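Local atomic coordinates of short chain dehydrogenase (A0QTM2 homolog) (Mycobacterium thermoresistibile, PDB entry 3SC4), a protein that probably acts as an NAD(P)-dependent oxidoreductase of the short-chain dehydrogenase family. Residues Ala101-Asn105 and Leu119-Gln124. Residue numbers count along the deposited sequence, not the author numbering.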
loop_
_atom_site.group_PDB
_atom_site.type_symbol
_atom_site.label_atom_id
_atom_site.label_comp_id
_atom_site.label_asym_id
_atom_site.label_seq_id
_atom_site.Cartn_x
_atom_site.Cartn_y
_atom_site.Cartn_z
ATOM N N ALA B 101 11.933 4.731 -9.764
ATOM C CA ALA B 101 11.912 5.937 -8.927
ATOM C C ALA B 101 11.582 5.557 -7.494
ATOM O O ALA B 101 10.696 4.740 -7.250
ATOM C CB ALA B 101 10.912 6.927 -9.438
ATOM N N SER B 102 12.305 6.140 -6.545
ATOM C CA SER B 102 12.153 5.739 -5.171
ATOM C C SER B 102 12.341 6.869 -4.203
ATOM O O SER B 102 12.733 7.959 -4.559
ATOM C CB SER B 102 13.112 4.594 -4.850
ATOM O OG SER B 102 14.442 5.056 -4.827
ATOM N N ALA B 103 11.983 6.597 -2.969
ATOM C CA ALA B 103 12.113 7.558 -1.908
ATOM C C ALA B 103 12.206 6.755 -0.612
ATOM O O ALA B 103 11.516 5.754 -0.444
ATOM C CB ALA B 103 10.929 8.491 -1.888
ATOM N N ILE B 104 13.060 7.202 0.291
ATOM C CA ILE B 104 13.359 6.438 1.484
ATOM C C ILE B 104 13.452 7.331 2.728
ATOM O O ILE B 104 13.951 8.435 2.667
ATOM C CB ILE B 104 14.644 5.642 1.290
ATOM C CG1 ILE B 104 14.832 4.664 2.456
ATOM C CG2 ILE B 104 15.824 6.594 1.119
ATOM C CD1 ILE B 104 15.719 3.390 2.116
ATOM N N ASN B 105 12.879 6.843 3.822
ATOM C CA ASN B 105 13.045 7.374 5.158
ATOM C C ASN B 105 12.700 6.179 6.053
ATOM O O ASN B 105 11.700 5.509 5.803
ATOM C CB ASN B 105 12.124 8.555 5.417
ATOM C CG ASN B 105 12.189 9.067 6.857
ATOM O OD1 ASN B 105 12.323 8.300 7.802
ATOM N ND2 ASN B 105 12.044 10.364 7.018
ATOM N N LEU B 119 5.693 12.122 -0.002
ATOM C CA LEU B 119 6.708 12.038 -1.000
ATOM C C LEU B 119 6.986 10.559 -1.303
ATOM O O LEU B 119 7.129 10.160 -2.479
ATOM C CB LEU B 119 7.899 12.850 -0.531
ATOM C CG LEU B 119 9.133 12.815 -1.382
ATOM C CD1 LEU B 119 9.989 14.057 -1.087
ATOM C CD2 LEU B 119 9.816 11.526 -1.022
ATOM N N MET B 120 6.985 9.724 -0.270
ATOM C CA MET B 120 7.206 8.286 -0.469
ATOM C C MET B 120 6.029 7.584 -1.196
ATOM O O MET B 120 6.229 6.811 -2.124
ATOM C CB MET B 120 7.464 7.593 0.888
ATOM C CG MET B 120 8.765 8.001 1.560
ATOM S SD MET B 120 9.317 6.938 2.915
ATOM C CE MET B 120 8.630 7.911 4.198
ATOM N N ASN B 121 4.818 7.817 -0.704
ATOM C CA ASN B 121 3.613 7.266 -1.275
ATOM C C ASN B 121 3.490 7.822 -2.697
ATOM O O ASN B 121 3.233 7.071 -3.658
ATOM C CB ASN B 121 2.438 7.661 -0.387
ATOM C CG ASN B 121 1.073 7.131 -0.876
ATOM O OD1 ASN B 121 0.733 5.943 -0.699
ATOM N ND2 ASN B 121 0.252 8.040 -1.392
ATOM N N GLY B 122 3.753 9.124 -2.854
ATOM C CA GLY B 122 3.585 9.781 -4.151
ATOM C C GLY B 122 4.450 9.183 -5.229
ATOM O O GLY B 122 3.968 8.801 -6.291
ATOM N N ILE B 123 5.737 9.090 -4.954
ATOM C CA ILE B 123 6.656 8.648 -5.965
ATOM C C ILE B 123 6.530 7.141 -6.207
ATOM O O ILE B 123 6.600 6.691 -7.342
ATOM C CB ILE B 123 8.099 9.003 -5.590
ATOM C CG1 ILE B 123 8.282 10.529 -5.637
ATOM C CG2 ILE B 123 9.034 8.359 -6.544
ATOM C CD1 ILE B 123 9.640 11.036 -5.114
ATOM N N GLN B 124 6.327 6.364 -5.160
ATOM C CA GLN B 124 6.434 4.909 -5.281
ATOM C C GLN B 124 5.116 4.170 -5.529
ATOM O O GLN B 124 5.052 3.287 -6.397
ATOM C CB GLN B 124 7.176 4.318 -4.062
ATOM C CG GLN B 124 8.674 4.535 -4.172
ATOM C CD GLN B 124 9.465 4.480 -2.862
ATOM O OE1 GLN B 124 10.622 4.023 -2.860
ATOM N NE2 GLN B 124 8.883 4.984 -1.774
HETATM O O HOH W 1 8.125 4.421 -9.082
#
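This contact lies in the Rossmann-type fold of a short-chain dehydrogenase. The extended loop 101-105 follows parallel strand 96-99 and runs over residues 119-124 of helix 114-135. A101 and S102 end the family's NNAG-type motif, with serine in place of the usual glycine. A103, M120 and Q124 have the most surface buried here.

A103 points its methyl toward the helix. Its CB lies 3.3 Å from L119 CD2, 4.1 Å from M120 CG and 4.3 Å from I123 CD1, so the small side chain sits among three larger ones. M120 carries the packing along the loop. Its SD lies 3.7 Å from N105 N, and its CE 3.8 Å from N105 CB. N105 OD1 turns instead to the backbone nitrogen of G107. At the other end, I123 CG2 meets A101 CB at 3.7 Å.

Q124 ties the loop to the helix by hydrogen bonds. A103 N donates to Q124 OE1 at 2.9 Å, and Q124 NE2 returns a weak bond to A103 O at 3.0 Å. The same NE2 also bonds to M120 O at 3.2 Å, which fixes the amide orientation. OE1 receives a weak bond from K170 as well. K170 and Y166 fit the YxxxK pattern, which is catalytic in classical members of the family. By sequence pattern, Q124 appears to occupy the place of the active-site asparagine of classical members.

One water completes the link, donating to A101 O and to I123 O, each at 3.2 Å.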